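Side-chain contacts in Two-component system sensor histidine kinase (Bacteroides thetaiotaomicron, PDB 3OTT), which probably acts as a saccharide-sensing receptor histidine kinase, whose extracellular part, described here, combines beta-propellers with a beta-sandwich: residues Asn484-Leu489 and Lys507-Glu512; Asp527-Val532 and Val538-Pro543; Ile551-Phe556 and Met587-Gln592; Ile571-Thr576 and Trp580-Lys585. One frame throughout, in Å; residues are numbered along the deposited sequence.

Contact 1 of 4, residues Asn484-Leu489 and Lys507-Glu512; sequences NVWVLL and KLFADE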
# COMPACT_ATOMS: atom_id res chain seq x y z
N ASN B 484 -35.74 -30.89 9.50
CA ASN B 484 -36.10 -30.32 8.18
C ASN B 484 -35.07 -29.40 7.64
O ASN B 484 -34.26 -28.91 8.38
CB ASN B 484 -37.37 -29.45 8.24
CG ASN B 484 -38.54 -30.19 8.81
OD1 ASN B 484 -38.98 -31.18 8.25
ND2 ASN B 484 -39.04 -29.73 9.96
N VAL B 485 -35.17 -29.10 6.35
CA VAL B 485 -34.29 -28.15 5.72
C VAL B 485 -35.14 -27.01 5.17
O VAL B 485 -36.09 -27.23 4.39
CB VAL B 485 -33.43 -28.79 4.58
CG1 VAL B 485 -32.52 -27.73 4.01
CG2 VAL B 485 -32.60 -29.93 5.07
N TRP B 486 -34.81 -25.80 5.56
CA TRP B 486 -35.59 -24.63 5.18
C TRP B 486 -34.78 -23.87 4.15
O TRP B 486 -33.54 -23.79 4.25
CB TRP B 486 -35.91 -23.73 6.39
CG TRP B 486 -36.81 -24.40 7.38
CD1 TRP B 486 -36.44 -25.26 8.37
CD2 TRP B 486 -38.21 -24.28 7.47
NE1 TRP B 486 -37.52 -25.69 9.06
CE2 TRP B 486 -38.64 -25.11 8.53
CE3 TRP B 486 -39.16 -23.58 6.73
CZ2 TRP B 486 -39.98 -25.24 8.90
CZ3 TRP B 486 -40.52 -23.70 7.09
CH2 TRP B 486 -40.92 -24.52 8.17
N VAL B 487 -35.48 -23.31 3.17
CA VAL B 487 -34.87 -22.88 1.92
C VAL B 487 -35.32 -21.46 1.60
O VAL B 487 -36.53 -21.20 1.47
CB VAL B 487 -35.37 -23.76 0.81
CG1 VAL B 487 -34.79 -23.28 -0.54
CG2 VAL B 487 -35.04 -25.20 1.10
N LEU B 488 -34.36 -20.55 1.49
CA LEU B 488 -34.63 -19.19 1.03
C LEU B 488 -34.33 -19.11 -0.50
O LEU B 488 -33.22 -19.43 -0.94
CB LEU B 488 -33.77 -18.24 1.86
CG LEU B 488 -33.83 -16.71 1.68
CD1 LEU B 488 -33.32 -16.35 0.31
CD2 LEU B 488 -35.25 -16.04 1.89
N LEU B 489 -35.36 -18.78 -1.30
CA LEU B 489 -35.22 -18.57 -2.76
C LEU B 489 -35.15 -17.08 -3.13
O LEU B 489 -35.69 -16.26 -2.45
CB LEU B 489 -36.34 -19.27 -3.57
CG LEU B 489 -36.47 -20.77 -3.21
CD1 LEU B 489 -37.45 -20.99 -2.03
CD2 LEU B 489 -36.82 -21.62 -4.36
N LYS B 507 -44.34 -25.34 0.60
CA LYS B 507 -44.14 -23.90 0.55
C LYS B 507 -44.91 -23.29 1.67
O LYS B 507 -46.11 -23.42 1.66
CB LYS B 507 -44.69 -23.31 -0.76
CG LYS B 507 -44.64 -21.77 -0.82
CD LYS B 507 -45.27 -21.22 -2.13
CE LYS B 507 -44.34 -21.33 -3.32
NZ LYS B 507 -43.09 -20.57 -3.06
N LEU B 508 -44.24 -22.60 2.61
CA LEU B 508 -44.92 -22.02 3.76
C LEU B 508 -44.81 -20.47 3.90
O LEU B 508 -43.88 -19.88 3.40
CB LEU B 508 -44.43 -22.68 5.04
CG LEU B 508 -44.84 -24.15 5.29
CD1 LEU B 508 -43.87 -24.68 6.32
CD2 LEU B 508 -46.31 -24.31 5.73
N PHE B 509 -45.79 -19.84 4.56
CA PHE B 509 -45.80 -18.39 4.81
C PHE B 509 -45.85 -17.54 3.54
O PHE B 509 -45.42 -16.39 3.56
CB PHE B 509 -44.64 -18.01 5.79
CG PHE B 509 -44.53 -18.97 6.98
CD1 PHE B 509 -45.57 -19.09 7.89
CD2 PHE B 509 -43.43 -19.85 7.10
CE1 PHE B 509 -45.48 -20.01 8.97
CE2 PHE B 509 -43.32 -20.74 8.18
CZ PHE B 509 -44.35 -20.84 9.09
N ALA B 510 -46.35 -18.10 2.44
CA ALA B 510 -46.48 -17.35 1.20
C ALA B 510 -47.63 -16.34 1.29
O ALA B 510 -47.72 -15.43 0.48
CB ALA B 510 -46.69 -18.32 -0.04
N ASP B 511 -48.49 -16.51 2.28
CA ASP B 511 -49.62 -15.61 2.45
C ASP B 511 -49.16 -14.20 2.86
O ASP B 511 -49.69 -13.21 2.38
CB ASP B 511 -50.67 -16.23 3.41
CG ASP B 511 -50.12 -16.49 4.83
OD1 ASP B 511 -48.86 -16.50 5.06
OD2 ASP B 511 -50.97 -16.70 5.74
N GLU B 512 -48.11 -14.12 3.68
CA GLU B 512 -47.56 -12.86 4.13
C GLU B 512 -46.24 -12.51 3.43
O GLU B 512 -46.03 -11.36 3.04
CB GLU B 512 -47.35 -12.95 5.66
CG GLU B 512 -47.02 -11.62 6.30
CD GLU B 512 -47.18 -11.60 7.84
OE1 GLU B 512 -47.77 -12.55 8.44
OE2 GLU B 512 -46.70 -10.60 8.45

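Contact 2 of 4, residues Asp527-Val532 and Val538-Pro543; sequences DGLLWV and VMRINP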
# COMPACT_ATOMS: atom_id res chain seq x y z
N ASP B 527 -32.11 -21.26 20.05
CA ASP B 527 -33.32 -21.90 20.60
C ASP B 527 -34.05 -22.67 19.50
O ASP B 527 -35.13 -23.22 19.74
CB ASP B 527 -34.25 -20.87 21.26
CG ASP B 527 -33.79 -20.47 22.69
OD1 ASP B 527 -33.96 -21.29 23.64
OD2 ASP B 527 -33.29 -19.34 22.87
N GLY B 528 -33.47 -22.70 18.30
CA GLY B 528 -34.12 -23.28 17.13
C GLY B 528 -35.30 -22.58 16.44
O GLY B 528 -36.08 -23.24 15.71
N LEU B 529 -35.47 -21.27 16.65
CA LEU B 529 -36.52 -20.51 15.93
C LEU B 529 -35.92 -19.97 14.67
O LEU B 529 -34.73 -19.74 14.64
CB LEU B 529 -37.14 -19.41 16.78
CG LEU B 529 -37.92 -20.02 17.96
CD1 LEU B 529 -37.70 -19.31 19.26
CD2 LEU B 529 -39.34 -20.05 17.64
N LEU B 530 -36.72 -19.80 13.61
CA LEU B 530 -36.20 -19.25 12.33
C LEU B 530 -36.46 -17.78 12.21
O LEU B 530 -37.54 -17.31 12.50
CB LEU B 530 -36.89 -19.90 11.15
CG LEU B 530 -36.35 -21.13 10.44
CD1 LEU B 530 -35.60 -21.97 11.38
CD2 LEU B 530 -37.49 -21.92 9.85
N TRP B 531 -35.50 -17.05 11.67
CA TRP B 531 -35.66 -15.63 11.42
C TRP B 531 -35.59 -15.38 9.92
O TRP B 531 -34.59 -15.78 9.25
CB TRP B 531 -34.59 -14.86 12.20
CG TRP B 531 -34.80 -14.94 13.70
CD1 TRP B 531 -34.44 -15.94 14.50
CD2 TRP B 531 -35.50 -13.99 14.51
NE1 TRP B 531 -34.82 -15.69 15.81
CE2 TRP B 531 -35.49 -14.49 15.84
CE3 TRP B 531 -36.13 -12.76 14.26
CZ2 TRP B 531 -36.05 -13.79 16.92
CZ3 TRP B 531 -36.70 -12.07 15.31
CH2 TRP B 531 -36.65 -12.58 16.64
N VAL B 532 -36.65 -14.75 9.39
CA VAL B 532 -36.71 -14.36 7.98
C VAL B 532 -36.64 -12.82 7.83
O VAL B 532 -37.35 -12.06 8.50
CB VAL B 532 -37.99 -14.91 7.27
CG1 VAL B 532 -37.93 -14.66 5.69
CG2 VAL B 532 -38.18 -16.42 7.52
N VAL B 538 -38.77 -8.17 10.05
CA VAL B 538 -38.38 -9.58 10.15
C VAL B 538 -39.57 -10.39 10.65
O VAL B 538 -40.49 -9.86 11.21
CB VAL B 538 -37.17 -9.82 11.14
CG1 VAL B 538 -36.00 -8.92 10.83
CG2 VAL B 538 -37.60 -9.61 12.58
N MET B 539 -39.48 -11.70 10.48
CA MET B 539 -40.51 -12.61 10.89
C MET B 539 -39.82 -13.74 11.66
O MET B 539 -38.81 -14.33 11.16
CB MET B 539 -41.20 -13.22 9.65
CG MET B 539 -42.13 -14.40 9.96
SD MET B 539 -43.39 -14.73 8.64
CE MET B 539 -42.70 -16.17 8.10
N ARG B 540 -40.38 -14.05 12.83
CA ARG B 540 -39.88 -15.16 13.64
C ARG B 540 -40.82 -16.35 13.49
O ARG B 540 -41.99 -16.22 13.71
CB ARG B 540 -39.79 -14.74 15.11
CG ARG B 540 -39.17 -15.82 15.98
CD ARG B 540 -39.11 -15.43 17.47
NE ARG B 540 -40.48 -15.32 17.96
CZ ARG B 540 -40.85 -14.72 19.09
NH1 ARG B 540 -39.99 -14.14 19.92
NH2 ARG B 540 -42.12 -14.69 19.38
N ILE B 541 -40.28 -17.50 13.15
CA ILE B 541 -41.04 -18.69 12.88
C ILE B 541 -40.67 -19.79 13.86
O ILE B 541 -39.49 -20.06 14.06
CB ILE B 541 -40.72 -19.19 11.47
CG1 ILE B 541 -41.27 -18.20 10.44
CG2 ILE B 541 -41.32 -20.58 11.19
CD1 ILE B 541 -40.65 -18.40 9.03
N ASN B 542 -41.66 -20.44 14.45
CA ASN B 542 -41.38 -21.63 15.24
C ASN B 542 -41.73 -22.91 14.43
O ASN B 542 -42.88 -23.18 14.14
CB ASN B 542 -42.08 -21.55 16.61
CG ASN B 542 -41.84 -22.79 17.49
OD1 ASN B 542 -41.34 -23.85 17.04
ND2 ASN B 542 -42.24 -22.67 18.75
N PRO B 543 -40.70 -23.70 14.07
CA PRO B 543 -40.91 -24.78 13.11
C PRO B 543 -41.59 -25.97 13.74
O PRO B 543 -42.03 -26.83 13.00
CB PRO B 543 -39.47 -25.15 12.68
CG PRO B 543 -38.56 -24.21 13.36
CD PRO B 543 -39.29 -23.63 14.51

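Contact 3 of 4, residues Ile551-Phe556 and Met587-Gln592; sequences ISFGSF and MDARQQ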
# COMPACT_ATOMS: atom_id res chain seq x y z
N ILE B 551 -42.69 -8.38 12.70
CA ILE B 551 -42.63 -6.96 13.07
C ILE B 551 -42.06 -6.16 11.92
O ILE B 551 -41.41 -6.70 11.04
CB ILE B 551 -41.69 -6.68 14.28
CG1 ILE B 551 -40.35 -7.37 14.08
CG2 ILE B 551 -42.36 -7.07 15.61
CD1 ILE B 551 -39.22 -6.63 14.67
N SER B 552 -42.30 -4.86 11.93
CA SER B 552 -41.65 -4.00 10.97
C SER B 552 -40.92 -2.98 11.79
O SER B 552 -41.32 -2.65 12.89
CB SER B 552 -42.65 -3.33 10.03
OG SER B 552 -43.39 -2.36 10.74
N PHE B 553 -39.81 -2.50 11.28
CA PHE B 553 -39.03 -1.63 12.10
C PHE B 553 -38.53 -0.48 11.27
O PHE B 553 -38.16 -0.65 10.11
CB PHE B 553 -37.88 -2.38 12.78
CG PHE B 553 -37.00 -3.12 11.84
CD1 PHE B 553 -36.08 -2.43 11.03
CD2 PHE B 553 -37.08 -4.49 11.74
CE1 PHE B 553 -35.27 -3.10 10.14
CE2 PHE B 553 -36.25 -5.17 10.85
CZ PHE B 553 -35.35 -4.46 10.04
N GLY B 554 -38.57 0.69 11.89
CA GLY B 554 -37.93 1.89 11.36
C GLY B 554 -38.69 2.58 10.26
O GLY B 554 -39.93 2.62 10.24
N SER B 555 -37.90 3.17 9.37
CA SER B 555 -38.32 3.55 8.03
C SER B 555 -37.03 3.50 7.17
O SER B 555 -35.92 3.42 7.73
CB SER B 555 -38.96 4.93 8.05
OG SER B 555 -40.19 4.87 8.76
N PHE B 556 -37.15 3.49 5.84
CA PHE B 556 -38.42 3.38 5.13
C PHE B 556 -39.01 1.94 5.22
O PHE B 556 -38.41 1.03 5.83
CB PHE B 556 -38.22 3.84 3.66
CG PHE B 556 -37.73 5.29 3.51
CD1 PHE B 556 -38.56 6.37 3.89
CD2 PHE B 556 -36.46 5.57 2.97
CE1 PHE B 556 -38.13 7.72 3.75
CE2 PHE B 556 -36.01 6.91 2.82
CZ PHE B 556 -36.86 8.00 3.21
N MET B 587 -39.13 -9.27 20.65
CA MET B 587 -39.10 -8.73 19.27
C MET B 587 -39.10 -7.19 19.16
O MET B 587 -39.29 -6.68 18.05
CB MET B 587 -40.18 -9.36 18.36
CG MET B 587 -39.91 -10.82 18.07
SD MET B 587 -41.12 -11.56 16.96
CE MET B 587 -40.54 -11.02 15.31
N ASP B 588 -38.91 -6.51 20.30
CA ASP B 588 -38.52 -5.10 20.37
C ASP B 588 -37.27 -4.83 19.49
O ASP B 588 -36.20 -5.39 19.73
CB ASP B 588 -38.19 -4.65 21.84
CG ASP B 588 -39.42 -4.60 22.77
OD1 ASP B 588 -40.59 -4.65 22.29
OD2 ASP B 588 -39.20 -4.50 24.01
N ALA B 589 -37.42 -3.94 18.51
CA ALA B 589 -36.33 -3.53 17.63
C ALA B 589 -35.76 -2.20 18.06
O ALA B 589 -36.51 -1.28 18.30
CB ALA B 589 -36.84 -3.41 16.21
N ARG B 590 -34.44 -2.07 18.15
CA ARG B 590 -33.86 -0.78 18.50
C ARG B 590 -32.79 -0.34 17.53
O ARG B 590 -31.86 -1.09 17.29
CB ARG B 590 -33.26 -0.83 19.90
CG ARG B 590 -34.26 -0.64 20.99
CD ARG B 590 -33.53 -0.49 22.32
NE ARG B 590 -34.37 0.21 23.29
CZ ARG B 590 -33.93 0.78 24.40
NH1 ARG B 590 -32.63 0.75 24.72
NH2 ARG B 590 -34.80 1.40 25.21
N GLN B 591 -32.89 0.86 16.98
CA GLN B 591 -31.81 1.33 16.11
C GLN B 591 -30.52 1.79 16.84
O GLN B 591 -30.61 2.48 17.83
CB GLN B 591 -32.29 2.44 15.18
CG GLN B 591 -31.22 2.83 14.18
CD GLN B 591 -31.71 3.78 13.16
OE1 GLN B 591 -32.66 4.51 13.40
NE2 GLN B 591 -31.07 3.78 12.01
N GLN B 592 -29.35 1.41 16.32
CA GLN B 592 -28.03 1.89 16.82
C GLN B 592 -27.43 3.10 16.07
O GLN B 592 -27.81 3.38 14.95
CB GLN B 592 -26.99 0.75 16.77
CG GLN B 592 -27.32 -0.45 17.62
CD GLN B 592 -27.74 -0.07 19.04
OE1 GLN B 592 -26.90 0.17 19.92
NE2 GLN B 592 -29.06 -0.02 19.27

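Contact 4 of 4, residues Ile571-Thr576 and Trp580-Lys585; sequences IWVSTT and WIIDRK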
# COMPACT_ATOMS: atom_id res chain seq x y z
N ILE B 571 -30.99 -10.49 18.05
CA ILE B 571 -30.49 -10.55 16.70
C ILE B 571 -30.03 -9.20 16.12
O ILE B 571 -30.73 -8.19 16.21
CB ILE B 571 -31.46 -11.32 15.76
CG1 ILE B 571 -31.03 -11.03 14.32
CG2 ILE B 571 -32.86 -10.86 15.93
CD1 ILE B 571 -31.63 -11.98 13.31
N TRP B 572 -28.83 -9.18 15.51
CA TRP B 572 -28.32 -7.94 14.88
C TRP B 572 -28.65 -7.94 13.42
O TRP B 572 -28.41 -8.91 12.75
CB TRP B 572 -26.80 -7.78 15.06
CG TRP B 572 -26.38 -7.44 16.49
CD1 TRP B 572 -27.03 -7.82 17.65
CD2 TRP B 572 -25.22 -6.69 16.90
NE1 TRP B 572 -26.35 -7.31 18.75
CE2 TRP B 572 -25.23 -6.64 18.32
CE3 TRP B 572 -24.16 -6.09 16.22
CZ2 TRP B 572 -24.26 -5.98 19.06
CZ3 TRP B 572 -23.16 -5.41 16.97
CH2 TRP B 572 -23.23 -5.38 18.37
N VAL B 573 -29.15 -6.81 12.92
CA VAL B 573 -29.64 -6.70 11.56
C VAL B 573 -29.05 -5.46 10.92
O VAL B 573 -29.34 -4.33 11.33
CB VAL B 573 -31.20 -6.63 11.53
CG1 VAL B 573 -31.73 -6.73 10.07
CG2 VAL B 573 -31.77 -7.76 12.31
N SER B 574 -28.19 -5.69 9.94
CA SER B 574 -27.54 -4.62 9.20
C SER B 574 -28.36 -4.33 7.95
O SER B 574 -28.75 -5.26 7.24
CB SER B 574 -26.16 -5.07 8.81
OG SER B 574 -25.55 -4.05 8.08
N THR B 575 -28.69 -3.06 7.73
CA THR B 575 -29.51 -2.66 6.61
C THR B 575 -28.84 -1.46 5.95
O THR B 575 -27.91 -0.86 6.50
CB THR B 575 -30.89 -2.09 7.04
OG1 THR B 575 -30.69 -0.82 7.70
CG2 THR B 575 -31.67 -3.02 7.95
N THR B 576 -29.39 -1.08 4.81
CA THR B 576 -29.03 0.11 4.07
C THR B 576 -29.14 1.39 4.90
O THR B 576 -28.41 2.35 4.66
CB THR B 576 -30.01 0.25 2.89
OG1 THR B 576 -29.73 -0.79 1.96
CG2 THR B 576 -29.84 1.63 2.20
N TRP B 580 -29.92 -2.39 13.31
CA TRP B 580 -30.96 -2.67 14.32
C TRP B 580 -30.63 -3.90 15.14
O TRP B 580 -30.17 -4.90 14.61
CB TRP B 580 -32.33 -2.86 13.63
CG TRP B 580 -32.74 -1.63 12.90
CD1 TRP B 580 -32.19 -1.13 11.74
CD2 TRP B 580 -33.75 -0.70 13.30
NE1 TRP B 580 -32.80 0.05 11.41
CE2 TRP B 580 -33.77 0.33 12.34
CE3 TRP B 580 -34.64 -0.64 14.38
CZ2 TRP B 580 -34.65 1.40 12.41
CZ3 TRP B 580 -35.51 0.41 14.47
CH2 TRP B 580 -35.52 1.42 13.48
N ILE B 581 -30.91 -3.82 16.43
CA ILE B 581 -30.79 -4.91 17.36
C ILE B 581 -32.20 -5.27 17.89
O ILE B 581 -32.92 -4.41 18.40
CB ILE B 581 -29.93 -4.46 18.55
CG1 ILE B 581 -28.53 -4.05 18.05
CG2 ILE B 581 -29.91 -5.56 19.68
CD1 ILE B 581 -27.50 -3.76 19.22
N ILE B 582 -32.55 -6.56 17.81
CA ILE B 582 -33.92 -7.01 18.09
C ILE B 582 -33.86 -8.10 19.12
O ILE B 582 -33.13 -9.09 18.96
CB ILE B 582 -34.57 -7.61 16.82
CG1 ILE B 582 -34.60 -6.59 15.68
CG2 ILE B 582 -35.96 -8.17 17.09
CD1 ILE B 582 -34.86 -7.27 14.30
N ASP B 583 -34.66 -7.97 20.16
CA ASP B 583 -34.61 -8.94 21.25
C ASP B 583 -35.28 -10.21 20.79
O ASP B 583 -36.37 -10.16 20.25
CB ASP B 583 -35.30 -8.40 22.50
CG ASP B 583 -35.42 -9.47 23.60
OD1 ASP B 583 -36.29 -10.37 23.51
OD2 ASP B 583 -34.61 -9.42 24.54
N ARG B 584 -34.65 -11.35 21.01
CA ARG B 584 -35.17 -12.59 20.47
C ARG B 584 -36.52 -13.06 21.07
O ARG B 584 -37.24 -13.82 20.43
CB ARG B 584 -34.13 -13.70 20.52
CG ARG B 584 -33.00 -13.49 19.49
CD ARG B 584 -32.15 -14.78 19.30
NE ARG B 584 -31.44 -15.28 20.49
CZ ARG B 584 -31.78 -16.37 21.21
NH1 ARG B 584 -32.84 -17.10 20.89
NH2 ARG B 584 -31.05 -16.75 22.26
N LYS B 585 -36.84 -12.61 22.28
CA LYS B 585 -38.09 -13.05 22.93
C LYS B 585 -39.23 -12.03 22.75
O LYS B 585 -40.32 -12.42 22.32
CB LYS B 585 -37.89 -13.50 24.40
CG LYS B 585 -37.06 -14.82 24.56
CD LYS B 585 -37.09 -15.40 26.04
CE LYS B 585 -36.08 -14.74 27.06
NZ LYS B 585 -36.45 -14.89 28.57

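Contact 1 of 4, residues Asn484-Leu489 and Lys507-Glu512
Trp486 reaches across its blade to meet Leu508 with the outer corner of its indole: CH2 lies 3.5 Å from Leu508 CD1, and CZ3 lies almost as near the same methyl. The leucine meets the indole at a slant, and CD1 is the branch that touches. Beside it, Phe509 comes up with CE2, 4.2 Å from Trp486 CZ3. The planes of the two rings are within roughly 20° of each other, yet the rings are displaced too far to stack and approach through these two atoms. The torsions of Trp486 explain its reach. CG is anti to the carbonyl carbon (chi1 -65°), and chi2 of 84° swings the benzo ring out past the intervening strand 495-499, where the indole also rests on Ile495 and Lys497. At the other end of the ring, NE1 is hydrogen-bonded to Asp480 OD2, an acceptor shared with Asn484 ND2, and this bond helps to fix how the indole is turned. Phe509, just past the end of strand 504-508, continues the apolar surface onto Met539 and Ile541. The contact thus joins the second strand of a four-stranded antiparallel sheet to the end of its fourth, and the aromatic residues face the next sheet round, an arrangement characteristic of blade-to-blade packing in a beta-propeller.

Contact 2 of 4, residues Asp527-Val532 and Val538-Pro543
Arg540 lays its aliphatic chain over one face of the Trp531 indole, with CB 4.0 Å from the centroid of the six-membered ring and only 7° off its normal. Extended through chi1 and chi2, the arginine runs alongside the ring until CD is 3.5 Å from Trp531 CZ2; a bend at chi3 then carries the guanidinium away, and NH1 bonds to the carbonyls of Arg584 and Lys585. Val538 CG2 approaches the same ring at its edge, 3.8 Å from Trp531 CZ3. The other face of the hairpin is wholly apolar and tightly packed: Val532 CG2 meets Ile541 CD1 at 3.5 Å, and the CB atoms of Leu530 and Ile541 are 3.9 Å apart. Four backbone hydrogen bonds join the strands in the pairs Leu530-Ile541 and Val532-Met539. On the side nearer solvent Leu529 CD2 still comes within 3.3 Å of Asn542 CB, but Asn542 adds little surface and its amide end points elsewhere, Asn542 OD1 accepting a hydrogen bond from Lys544 N. Strand 519-524 flanks the hairpin next to 530-534, and strand 547-552 flanks it next to 537-542. Trp531 and Val538 reach Met564 of strand 561-567 in the following blade, whereas Met539 and Ile541 pack on Phe509 of the preceding one.

Contact 3 of 4, residues Ile551-Phe556 and Met587-Gln592
A chi1 of 49° places CG1 of Ile551 between its own backbone N and carbonyl carbon, and from there the branch reaches over to Met587: CD1 lies 3.4 Å from Met587 O, and CG1 lies 3.9 Å from Met587 CE. The methionine answers with an extended chi2 and a bend at chi3 (81°), which brings its terminal methyl back beside the isoleucine; the two side chains cross rather than run together. CG2 of Ile551 adds a looser touch, 4.2 Å from Met587 CB. Further along, Phe553 makes its closest touch through CB, 3.7 Å from Ala589 CB, and its chi1 leads the rest of the ring off toward Val538 and the Trp580 ring, whose plane is turned about 35° from its own. An alanine in place of Ile551 would probably leave Met587 CE without its apolar neighbour and open a gap beneath the Met587 carbonyl. The backbones stay well apart, with the CA atoms of Phe553 and Ala589 6.4 Å from each other, so the segments meet through side chains and the Met587 carbonyl, not through paired backbones. Met587 also packs on Arg540, while Ala589 rests on Trp580 and Ile582. Strands 547-552 and 589-591 are the fourth, outermost strands of consecutive four-stranded sheets, and their meeting is the outer part of the seam between neighbouring blades of a beta-propeller.

Contact 4 of 4, residues Ile571-Thr576 and Trp580-Lys585
Trp580 carries the oddity of this contact: its indole NE1 is buried yet has no partner in the model, while CD1 of the same ring lies 4.3 Å from Thr575 CG2. The setting is the central beta hairpin of a propeller blade, strands 570-575 and 578-583, whose ladder has hydrogen-bonded pairs at Ile571-Ile582 and Val573-Trp580. Between them, Trp572 and Ile581 form the non-hydrogen-bonded pair and point the same way. Ile581 lays CG1 over the five-membered ring of Trp572, 4.0 Å from its centroid, and CD1 3.8 Å from Trp572 CE2; chi1 of -60° puts this branch over the indole. Replacing Trp572 with a serine would probably strip Ile581 of the flat surface it lies on and leave CG1 and CD1 without their cover. On the opposite face Val573 CG2 meets Ile582 CD1 at 3.7 Å, and Ile571 runs side by side with Ile582. Arg584, whose CG approaches Ile571 N, sends NH1 into salt bridges with Asp525 and Asp527 of the preceding blade. An Asx turn starts at Asp583, the last residue of the strand: Lys585 N bonds to Asp583 OD1 at 2.6 Å, approaching from above the carboxylate plane.

In the fold
All four contacts lie in the second beta-propeller of the chain, on three consecutive four-stranded blades. Contact 1 belongs to blade 474-508, contact 2 to blade 519-552 and contact 4 to blade 561-591, while contact 3 bridges the last two. Centres of contacts 1 and 2 are about 11 Å apart, those of 2 and 4 about 13 Å, and those of 3 and 4 about 8 Å; contacts 1 and 4 do not touch. Along the chain, contacts 1 and 2 come in turn, then 551-556, the whole of contact 4, and 587-592. Sequence order therefore becomes order round the propeller, with apolar packing and side-chain-to-backbone bonds linking successive blades of this extracellular region.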